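PDB 2ECE: 462aa long hypothetical selenium-binding protein from Sulfolobus tokodaii, which is of unknown function, though its family of seven-bladed beta-propellers is generally credited with binding selenium. Local coordinates for residues A[191-196]-A[200-205]; A[230-235]-A[283-288]; A[97-102]-A[148-153]. One frame throughout, in Å; residues are numbered along the deposited sequence.

All three contacts belong to the beta-propeller. Contact 1 pairs two neighbouring strands within one sheet, whereas contacts 2 and 3 each press one sheet against the next through apolar side chains. Contacts 1 and 2, with centres about 8 Å apart, share a sheet: strands 201-204 and 229-234 are neighbours, joined for instance by a probable hydrogen bond between L202 O and W233 N (2.7 Å). Contact 3, centred about 15 Å from contact 1, reaches it through strand 150-154, where S153 OG lies 2.8 Å from Y191 O and Y151 packs on F193 and W195. Contacts 2 and 3 have centres about 23 Å apart and do not touch; contact 1 touches both and so links them.

Contact 1 (A[191-196]-A[200-205]); sequences YDFWWN and EVLVSS
S205 turns its hydroxyl back onto D192, and OG accepts the backbone N-H of D192 at 2.9 Å with an N-H...O angle of 147°. The same oxygen lies at the edge of the Y191 ring, near its plane, and also hydrogen-bonds to L254 O, which ties the start of the pairing to strand 250-258. From there the backbones run antiparallel. S205 N bonds to D192 O, W194 N bonds to V203 O and V203 N returns to W194 O, each at 3.0 Å, and N196 N reaches V201 O nearly along the C=O axis. The return bond from V201 N to N196 O is longer, 3.3 Å. N196 is opposed by two residues, E200 and V201, a G1 beta bulge where the hairpin 193-196/201-204 turns. These are the first two strands of a four-stranded propeller blade, and 229-234 follows beside 201-204. On the sheet face that carries F193, W195, L202 and S204, L202 CD1 lies 4.1 Å from both F193 CD2 and W195 CE3: the methyl meets the indole at its edge and the phenyl obliquely. With CG of W195 set between the backbone N and the carbonyl carbon (chi1 47°), the indole folds back over its own strand, and CD1 of W194 sits over one side of the ring. On the sheet face of W194 and V203, V203 rests CG2 against W194 O at 3.6 Å. Polar groups are fixed from further out: T142 and L256 N hold the two carboxylate oxygens of D192, S458 bonds to the indole N-H of W195, and S204 OG bonds to NE1 of W233.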
loop_
_atom_site.group_PDB
_atom_site.type_symbol
_atom_site.label_atom_id
_atom_site.label_comp_id
_atom_site.label_asym_id
_atom_site.label_seq_id
_atom_site.Cartn_x
_atom_site.Cartn_y
_atom_site.Cartn_z
ATOM N N TYR A 191 -11.198 1.070 -0.956
ATOM C CA TYR A 191 -9.906 0.421 -1.211
ATOM C C TYR A 191 -8.865 0.903 -0.201
ATOM O O TYR A 191 -8.562 0.215 0.774
ATOM C CB TYR A 191 -9.395 0.753 -2.604
ATOM C CG TYR A 191 -8.077 0.080 -2.932
ATOM C CD1 TYR A 191 -6.860 0.772 -2.899
ATOM C CD2 TYR A 191 -8.047 -1.285 -3.209
ATOM C CE1 TYR A 191 -5.642 0.100 -3.130
ATOM C CE2 TYR A 191 -6.853 -1.958 -3.436
ATOM C CZ TYR A 191 -5.658 -1.266 -3.395
ATOM O OH TYR A 191 -4.491 -1.949 -3.625
ATOM N N ASP A 192 -8.487 2.168 -0.328
ATOM C CA ASP A 192 -7.462 2.729 0.553
ATOM C C ASP A 192 -8.015 3.982 1.210
ATOM O O ASP A 192 -9.112 4.432 0.886
ATOM C CB ASP A 192 -6.174 3.058 -0.237
ATOM C CG ASP A 192 -5.026 3.487 0.670
ATOM O OD1 ASP A 192 -4.851 2.868 1.745
ATOM O OD2 ASP A 192 -4.290 4.430 0.303
ATOM N N PHE A 193 -7.263 4.531 2.151
ATOM C CA PHE A 193 -7.675 5.743 2.839
ATOM C C PHE A 193 -6.503 6.279 3.625
ATOM O O PHE A 193 -5.560 5.555 3.921
ATOM C CB PHE A 193 -8.814 5.463 3.835
ATOM C CG PHE A 193 -8.356 4.803 5.127
ATOM C CD1 PHE A 193 -8.128 3.428 5.189
ATOM C CD2 PHE A 193 -8.133 5.565 6.274
ATOM C CE1 PHE A 193 -7.685 2.820 6.376
ATOM C CE2 PHE A 193 -7.690 4.968 7.467
ATOM C CZ PHE A 193 -7.465 3.593 7.516
ATOM N N TRP A 194 -6.558 7.565 3.931
ATOM C CA TRP A 194 -5.564 8.187 4.781
ATOM C C TRP A 194 -6.129 9.514 5.255
ATOM O O TRP A 194 -7.328 9.760 5.115
ATOM C CB TRP A 194 -4.191 8.362 4.111
ATOM C CG TRP A 194 -3.112 8.217 5.166
ATOM C CD1 TRP A 194 -3.302 8.289 6.521
ATOM C CD2 TRP A 194 -1.708 7.963 4.975
ATOM N NE1 TRP A 194 -2.114 8.092 7.181
ATOM C CE2 TRP A 194 -1.119 7.890 6.263
ATOM C CE3 TRP A 194 -0.891 7.786 3.848
ATOM C CZ2 TRP A 194 0.247 7.653 6.457
ATOM C CZ3 TRP A 194 0.480 7.550 4.043
ATOM C CH2 TRP A 194 1.029 7.485 5.339
ATOM N N TRP A 195 -5.293 10.381 5.803
ATOM C CA TRP A 195 -5.825 11.614 6.340
ATOM C C TRP A 195 -4.794 12.717 6.530
ATOM O O TRP A 195 -3.594 12.523 6.328
ATOM C CB TRP A 195 -6.471 11.292 7.702
ATOM C CG TRP A 195 -5.569 10.420 8.609
ATOM C CD1 TRP A 195 -4.236 10.601 8.850
ATOM C CD2 TRP A 195 -5.951 9.252 9.376
ATOM N NE1 TRP A 195 -3.762 9.633 9.706
ATOM C CE2 TRP A 195 -4.789 8.792 10.045
ATOM C CE3 TRP A 195 -7.154 8.555 9.561
ATOM C CZ2 TRP A 195 -4.796 7.665 10.886
ATOM C CZ3 TRP A 195 -7.161 7.424 10.405
ATOM C CH2 TRP A 195 -5.985 6.996 11.052
ATOM N N ASN A 196 -5.301 13.882 6.906
ATOM C CA ASN A 196 -4.492 15.033 7.260
ATOM C C ASN A 196 -5.131 15.269 8.621
ATOM O O ASN A 196 -6.233 15.813 8.714
ATOM C CB ASN A 196 -4.748 16.234 6.354
ATOM C CG ASN A 196 -3.930 17.444 6.773
ATOM O OD1 ASN A 196 -3.998 17.875 7.924
ATOM N ND2 ASN A 196 -3.149 17.991 5.846
ATOM N N GLU A 200 -8.309 17.667 10.032
ATOM C CA GLU A 200 -9.426 16.759 10.230
ATOM C C GLU A 200 -10.167 16.277 8.995
ATOM O O GLU A 200 -11.394 16.283 8.969
ATOM C CB GLU A 200 -10.428 17.394 11.189
ATOM C CG GLU A 200 -9.779 17.918 12.451
ATOM C CD GLU A 200 -10.784 18.237 13.529
ATOM O OE1 GLU A 200 -11.946 18.518 13.182
ATOM O OE2 GLU A 200 -10.408 18.216 14.722
ATOM N N VAL A 201 -9.445 15.873 7.963
ATOM C CA VAL A 201 -10.131 15.352 6.798
ATOM C C VAL A 201 -9.532 14.006 6.458
ATOM O O VAL A 201 -8.321 13.797 6.564
ATOM C CB VAL A 201 -10.046 16.308 5.577
ATOM C CG1 VAL A 201 -9.293 17.555 5.943
ATOM C CG2 VAL A 201 -9.411 15.604 4.392
ATOM N N LEU A 202 -10.407 13.091 6.067
ATOM C CA LEU A 202 -10.012 11.749 5.695
ATOM C C LEU A 202 -10.385 11.602 4.231
ATOM O O LEU A 202 -11.402 12.136 3.788
ATOM C CB LEU A 202 -10.768 10.724 6.550
ATOM C CG LEU A 202 -10.535 9.231 6.287
ATOM C CD1 LEU A 202 -10.720 8.456 7.591
ATOM C CD2 LEU A 202 -11.493 8.725 5.218
ATOM N N VAL A 203 -9.545 10.908 3.478
ATOM C CA VAL A 203 -9.795 10.679 2.063
ATOM C C VAL A 203 -9.845 9.173 1.874
ATOM O O VAL A 203 -9.096 8.443 2.525
ATOM C CB VAL A 203 -8.659 11.286 1.195
ATOM C CG1 VAL A 203 -8.695 12.799 1.286
ATOM C CG2 VAL A 203 -7.305 10.777 1.681
ATOM N N SER A 204 -10.733 8.708 1.002
ATOM C CA SER A 204 -10.871 7.283 0.729
ATOM C C SER A 204 -10.991 7.085 -0.781
ATOM O O SER A 204 -11.468 7.980 -1.492
ATOM C CB SER A 204 -12.113 6.721 1.440
ATOM O OG SER A 204 -13.309 7.333 0.970
ATOM N N SER A 205 -10.570 5.917 -1.262
ATOM C CA SER A 205 -10.595 5.624 -2.699
ATOM C C SER A 205 -11.565 4.515 -3.121
ATOM O O SER A 205 -12.452 4.133 -2.358
ATOM C CB SER A 205 -9.175 5.288 -3.175
ATOM O OG SER A 205 -8.634 4.208 -2.438
#

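Contact 2 (A[230-235]-A[283-288]); sequences IHFWDL and WLWFYE
I230 drives its terminal methyl down onto the indole of W285. CD1 stands 3.7 Å from the centroid of the five-membered ring and 16° off its normal, a CH-pi contact in which CG and CD1 of the indole are nearest. The two side chains cross at about a right angle, the isoleucine meeting the flat group end-on. Its extended form, with CG1 opposite the backbone N (chi1 169°) and CD1 continuing outward, gives the methyl this reach. F232 comes from the same side of the indole plane, with the two ring planes inclined at about 60°. Its CE1 lies 4.0 Å from CE3 of the six-membered ring of W285, which is at the edge of the phenyl, and its CZ comes to 4.1 Å from the CB methylene of W285. The indole N-H bonds to F268 O on the adjacent strand 266-274. Replacing W285 by an alanine would probably open a gap beneath the I230 methyl and beside the F232 ring, and leave F268 O without its indole donor. Contact between the segments rests on these three buried side chains, the nearest CA atoms (I230 and W285) being 8.7 Å apart. The interface thus joins successive propeller blades face against face. F232 also stacks with W292 of strand 291-304 and packs on V203 of strand 201-204, while both F232 and I230 touch L244 of strand 239-245.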
loop_
_atom_site.group_PDB
_atom_site.type_symbol
_atom_site.label_atom_id
_atom_site.label_comp_id
_atom_site.label_asym_id
_atom_site.label_seq_id
_atom_site.Cartn_x
_atom_site.Cartn_y
_atom_site.Cartn_z
ATOM N N ILE A 230 -12.550 9.842 -5.567
ATOM C CA ILE A 230 -11.842 10.036 -4.309
ATOM C C ILE A 230 -12.891 10.733 -3.443
ATOM O O ILE A 230 -13.585 11.646 -3.903
ATOM C CB ILE A 230 -10.580 10.933 -4.443
ATOM C CG1 ILE A 230 -10.067 11.313 -3.048
ATOM C CG2 ILE A 230 -10.894 12.181 -5.244
ATOM C CD1 ILE A 230 -8.693 11.997 -3.048
ATOM N N HIS A 231 -13.030 10.284 -2.204
ATOM C CA HIS A 231 -14.017 10.856 -1.300
ATOM C C HIS A 231 -13.339 11.651 -0.196
ATOM O O HIS A 231 -12.350 11.196 0.386
ATOM C CB HIS A 231 -14.855 9.735 -0.680
ATOM C CG HIS A 231 -15.586 8.901 -1.685
ATOM N ND1 HIS A 231 -16.867 9.193 -2.106
ATOM C CD2 HIS A 231 -15.214 7.784 -2.357
ATOM C CE1 HIS A 231 -17.253 8.288 -2.989
ATOM N NE2 HIS A 231 -16.270 7.423 -3.160
ATOM N N PHE A 232 -13.871 12.837 0.081
ATOM C CA PHE A 232 -13.337 13.700 1.130
ATOM C C PHE A 232 -14.307 13.678 2.298
ATOM O O PHE A 232 -15.505 13.919 2.123
ATOM C CB PHE A 232 -13.169 15.123 0.598
ATOM C CG PHE A 232 -12.230 15.209 -0.564
ATOM C CD1 PHE A 232 -10.857 15.145 -0.364
ATOM C CD2 PHE A 232 -12.721 15.257 -1.867
ATOM C CE1 PHE A 232 -9.979 15.119 -1.445
ATOM C CE2 PHE A 232 -11.852 15.232 -2.957
ATOM C CZ PHE A 232 -10.479 15.161 -2.743
ATOM N N TRP A 233 -13.789 13.392 3.489
ATOM C CA TRP A 233 -14.622 13.309 4.679
ATOM C C TRP A 233 -14.180 14.224 5.809
ATOM O O TRP A 233 -13.017 14.613 5.896
ATOM C CB TRP A 233 -14.607 11.894 5.257
ATOM C CG TRP A 233 -14.857 10.784 4.311
ATOM C CD1 TRP A 233 -14.079 10.410 3.255
ATOM C CD2 TRP A 233 -15.914 9.825 4.395
ATOM N NE1 TRP A 233 -14.583 9.270 2.678
ATOM C CE2 TRP A 233 -15.710 8.889 3.358
ATOM C CE3 TRP A 233 -17.011 9.665 5.251
ATOM C CZ2 TRP A 233 -16.571 7.801 3.148
ATOM C CZ3 TRP A 233 -17.870 8.581 5.042
ATOM C CH2 TRP A 233 -17.641 7.664 3.999
ATOM N N ASP A 234 -15.131 14.531 6.685
ATOM C CA ASP A 234 -14.892 15.316 7.890
ATOM C C ASP A 234 -14.478 14.197 8.857
ATOM O O ASP A 234 -15.313 13.395 9.272
ATOM C CB ASP A 234 -16.201 15.954 8.367
ATOM C CG ASP A 234 -16.023 16.798 9.618
ATOM O OD1 ASP A 234 -15.175 16.450 10.466
ATOM O OD2 ASP A 234 -16.749 17.805 9.760
ATOM N N LEU A 235 -13.193 14.128 9.187
ATOM C CA LEU A 235 -12.672 13.082 10.068
ATOM C C LEU A 235 -13.398 13.017 11.409
ATOM O O LEU A 235 -13.683 11.938 11.938
ATOM C CB LEU A 235 -11.183 13.319 10.325
ATOM C CG LEU A 235 -10.218 12.129 10.422
ATOM C CD1 LEU A 235 -9.137 12.484 11.428
ATOM C CD2 LEU A 235 -10.930 10.854 10.838
ATOM N N TRP A 283 -2.921 11.560 -10.044
ATOM C CA TRP A 283 -3.704 12.756 -9.823
ATOM C C TRP A 283 -3.349 13.437 -8.517
ATOM O O TRP A 283 -3.104 12.778 -7.508
ATOM C CB TRP A 283 -5.192 12.411 -9.833
ATOM C CG TRP A 283 -5.701 11.965 -11.170
ATOM C CD1 TRP A 283 -5.370 10.819 -11.841
ATOM C CD2 TRP A 283 -6.644 12.656 -11.995
ATOM N NE1 TRP A 283 -6.055 10.755 -13.034
ATOM C CE2 TRP A 283 -6.841 11.870 -13.154
ATOM C CE3 TRP A 283 -7.340 13.865 -11.870
ATOM C CZ2 TRP A 283 -7.711 12.256 -14.182
ATOM C CZ3 TRP A 283 -8.209 14.249 -12.899
ATOM C CH2 TRP A 283 -8.382 13.446 -14.036
ATOM N N LEU A 284 -3.321 14.766 -8.555
ATOM C CA LEU A 284 -3.022 15.574 -7.381
ATOM C C LEU A 284 -4.328 16.147 -6.851
ATOM O O LEU A 284 -5.011 16.890 -7.556
ATOM C CB LEU A 284 -2.085 16.730 -7.756
ATOM C CG LEU A 284 -1.765 17.791 -6.695
ATOM C CD1 LEU A 284 -0.955 17.163 -5.577
ATOM C CD2 LEU A 284 -0.982 18.946 -7.329
ATOM N N TRP A 285 -4.697 15.782 -5.629
ATOM C CA TRP A 285 -5.906 16.329 -5.028
ATOM C C TRP A 285 -5.403 17.406 -4.075
ATOM O O TRP A 285 -4.393 17.214 -3.400
ATOM C CB TRP A 285 -6.707 15.250 -4.278
ATOM C CG TRP A 285 -5.906 14.291 -3.425
ATOM C CD1 TRP A 285 -5.319 13.120 -3.831
ATOM C CD2 TRP A 285 -5.658 14.393 -2.017
ATOM N NE1 TRP A 285 -4.732 12.487 -2.764
ATOM C CE2 TRP A 285 -4.924 13.244 -1.638
ATOM C CE3 TRP A 285 -5.988 15.340 -1.039
ATOM C CZ2 TRP A 285 -4.512 13.018 -0.319
ATOM C CZ3 TRP A 285 -5.579 15.115 0.274
ATOM C CH2 TRP A 285 -4.848 13.959 0.621
ATOM N N PHE A 286 -6.095 18.541 -4.035
ATOM C CA PHE A 286 -5.678 19.654 -3.187
ATOM C C PHE A 286 -6.837 20.583 -2.831
ATOM O O PHE A 286 -7.816 20.678 -3.575
ATOM C CB PHE A 286 -4.578 20.444 -3.908
ATOM C CG PHE A 286 -5.000 20.994 -5.247
ATOM C CD1 PHE A 286 -5.435 22.309 -5.368
ATOM C CD2 PHE A 286 -4.981 20.188 -6.385
ATOM C CE1 PHE A 286 -5.848 22.822 -6.600
ATOM C CE2 PHE A 286 -5.393 20.688 -7.624
ATOM C CZ PHE A 286 -5.828 22.011 -7.729
ATOM N N TYR A 287 -6.725 21.264 -1.693
ATOM C CA TYR A 287 -7.766 22.191 -1.255
ATOM C C TYR A 287 -7.339 23.616 -1.588
ATOM O O TYR A 287 -6.250 24.047 -1.223
ATOM C CB TYR A 287 -8.015 22.055 0.249
ATOM C CG TYR A 287 -9.195 22.856 0.751
ATOM C CD1 TYR A 287 -9.023 24.133 1.296
ATOM C CD2 TYR A 287 -10.488 22.340 0.684
ATOM C CE1 TYR A 287 -10.114 24.870 1.765
ATOM C CE2 TYR A 287 -11.581 23.068 1.148
ATOM C CZ TYR A 287 -11.387 24.330 1.689
ATOM O OH TYR A 287 -12.465 25.044 2.165
ATOM N N GLU A 288 -8.214 24.345 -2.269
ATOM C CA GLU A 288 -7.902 25.704 -2.689
ATOM C C GLU A 288 -9.191 26.461 -2.996
ATOM O O GLU A 288 -10.170 25.871 -3.450
ATOM C CB GLU A 288 -7.027 25.627 -3.941
ATOM C CG GLU A 288 -6.381 26.912 -4.398
ATOM C CD GLU A 288 -5.424 26.661 -5.545
ATOM O OE1 GLU A 288 -5.797 26.918 -6.711
ATOM O OE2 GLU A 288 -4.300 26.181 -5.276
#

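Contact 3 (A[97-102]-A[148-153]); sequences FLIVPG and DAIYIS
Two adjacent blades of the beta-propeller meet here, strand 97-101 of one sheet facing strand 150-154 of the next across an apolar seam. I99 carries the contact on its side, with its CB directed at the other blade and its two branches divided between two isoleucines. Its CD1 meets I150 CD1 tip to tip at 4.1 Å, while its CG2 lies against I152 CD1, also at 4.1 Å, where the side chains pass at a slant. Both I150 and I152 carry CG1 opposite the carbonyl carbon and an extended outer bond (chi2 167° and 175°), which sends their end methyls forward to the seam. These are ordinary van der Waals separations between buried methyls; the nearest CA atoms, of I99 and I150, are 8.8 Å apart. Neighbouring strands close the seam: I110 lies against I99, I108 and L140 against I152, and L169 against both I150 and I152. P101 also faces strand 150-154 and packs on L140 and V143. Within 148-153, Y151 OH donates to OD2 of D148, at the start of the segment, at 2.7 Å, meeting the carboxylate on its syn side, 17° out of plane.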
loop_
_atom_site.group_PDB
_atom_site.type_symbol
_atom_site.label_atom_id
_atom_site.label_comp_id
_atom_site.label_asym_id
_atom_site.label_seq_id
_atom_site.Cartn_x
_atom_site.Cartn_y
_atom_site.Cartn_z
ATOM N N PHE A 97 2.796 -3.459 18.166
ATOM C CA PHE A 97 2.158 -4.545 17.439
ATOM C C PHE A 97 1.899 -4.322 15.965
ATOM O O PHE A 97 1.501 -3.233 15.547
ATOM C CB PHE A 97 0.822 -4.887 18.097
ATOM C CG PHE A 97 0.904 -5.066 19.583
ATOM C CD1 PHE A 97 0.746 -3.982 20.437
ATOM C CD2 PHE A 97 1.130 -6.325 20.129
ATOM C CE1 PHE A 97 0.812 -4.149 21.819
ATOM C CE2 PHE A 97 1.199 -6.505 21.508
ATOM C CZ PHE A 97 1.038 -5.413 22.354
ATOM N N LEU A 98 2.123 -5.368 15.179
ATOM C CA LEU A 98 1.821 -5.308 13.759
ATOM C C LEU A 98 0.371 -5.782 13.708
ATOM O O LEU A 98 0.024 -6.802 14.316
ATOM C CB LEU A 98 2.706 -6.268 12.952
ATOM C CG LEU A 98 4.204 -5.951 12.862
ATOM C CD1 LEU A 98 4.902 -7.043 12.044
ATOM C CD2 LEU A 98 4.406 -4.585 12.210
ATOM N N ILE A 99 -0.470 -5.022 13.013
ATOM C CA ILE A 99 -1.888 -5.333 12.845
ATOM C C ILE A 99 -1.947 -5.891 11.422
ATOM O O ILE A 99 -1.830 -5.138 10.452
ATOM C CB ILE A 99 -2.737 -4.042 12.951
ATOM C CG1 ILE A 99 -2.384 -3.296 14.240
ATOM C CG2 ILE A 99 -4.219 -4.372 12.942
ATOM C CD1 ILE A 99 -2.661 -4.088 15.500
ATOM N N VAL A 100 -2.117 -7.210 11.311
ATOM C CA VAL A 100 -2.116 -7.905 10.026
ATOM C C VAL A 100 -3.446 -8.547 9.647
ATOM O O VAL A 100 -3.811 -9.593 10.179
ATOM C CB VAL A 100 -1.029 -9.003 10.032
ATOM C CG1 VAL A 100 -0.928 -9.662 8.655
ATOM C CG2 VAL A 100 0.308 -8.394 10.456
ATOM N N PRO A 101 -4.169 -7.946 8.686
ATOM C CA PRO A 101 -5.460 -8.489 8.267
ATOM C C PRO A 101 -5.392 -9.395 7.041
ATOM O O PRO A 101 -4.443 -9.336 6.254
ATOM C CB PRO A 101 -6.266 -7.229 7.987
ATOM C CG PRO A 101 -5.230 -6.380 7.282
ATOM C CD PRO A 101 -3.981 -6.582 8.150
ATOM N N GLY A 102 -6.411 -10.235 6.883
ATOM C CA GLY A 102 -6.465 -11.106 5.723
ATOM C C GLY A 102 -7.368 -10.437 4.702
ATOM O O GLY A 102 -8.551 -10.195 4.981
ATOM N N ASP A 148 -6.627 8.276 18.030
ATOM C CA ASP A 148 -7.747 7.733 18.782
ATOM C C ASP A 148 -8.031 6.243 18.642
ATOM O O ASP A 148 -8.602 5.642 19.549
ATOM C CB ASP A 148 -8.996 8.524 18.406
ATOM C CG ASP A 148 -9.285 8.475 16.915
ATOM O OD1 ASP A 148 -8.344 8.220 16.129
ATOM O OD2 ASP A 148 -10.447 8.703 16.526
ATOM N N ALA A 149 -7.655 5.643 17.517
ATOM C CA ALA A 149 -7.911 4.215 17.320
ATOM C C ALA A 149 -7.138 3.673 16.123
ATOM O O ALA A 149 -6.358 4.390 15.505
ATOM C CB ALA A 149 -9.413 3.977 17.122
ATOM N N ILE A 150 -7.353 2.399 15.812
ATOM C CA ILE A 150 -6.699 1.767 14.676
ATOM C C ILE A 150 -7.777 1.668 13.604
ATOM O O ILE A 150 -8.867 1.165 13.866
ATOM C CB ILE A 150 -6.183 0.358 15.039
ATOM C CG1 ILE A 150 -5.133 0.458 16.148
ATOM C CG2 ILE A 150 -5.583 -0.309 13.810
ATOM C CD1 ILE A 150 -4.814 -0.879 16.780
ATOM N N TYR A 151 -7.477 2.158 12.406
ATOM C CA TYR A 151 -8.438 2.153 11.311
ATOM C C TYR A 151 -8.050 1.156 10.228
ATOM O O TYR A 151 -6.885 1.077 9.840
ATOM C CB TYR A 151 -8.531 3.552 10.682
ATOM C CG TYR A 151 -9.058 4.638 11.593
ATOM C CD1 TYR A 151 -8.389 4.990 12.769
ATOM C CD2 TYR A 151 -10.215 5.345 11.256
ATOM C CE1 TYR A 151 -8.862 6.022 13.584
ATOM C CE2 TYR A 151 -10.696 6.373 12.059
ATOM C CZ TYR A 151 -10.016 6.710 13.220
ATOM O OH TYR A 151 -10.489 7.736 14.010
ATOM N N ILE A 152 -9.037 0.418 9.724
ATOM C CA ILE A 152 -8.796 -0.584 8.694
ATOM C C ILE A 152 -9.872 -0.512 7.626
ATOM O O ILE A 152 -11.056 -0.545 7.937
ATOM C CB ILE A 152 -8.807 -2.014 9.291
ATOM C CG1 ILE A 152 -7.826 -2.094 10.468
ATOM C CG2 ILE A 152 -8.439 -3.027 8.215
ATOM C CD1 ILE A 152 -7.847 -3.417 11.201
ATOM N N SER A 153 -9.467 -0.418 6.364
ATOM C CA SER A 153 -10.442 -0.356 5.286
ATOM C C SER A 153 -10.863 -1.767 4.874
ATOM O O SER A 153 -10.137 -2.736 5.102
ATOM C CB SER A 153 -9.862 0.392 4.085
ATOM O OG SER A 153 -8.772 -0.317 3.525
#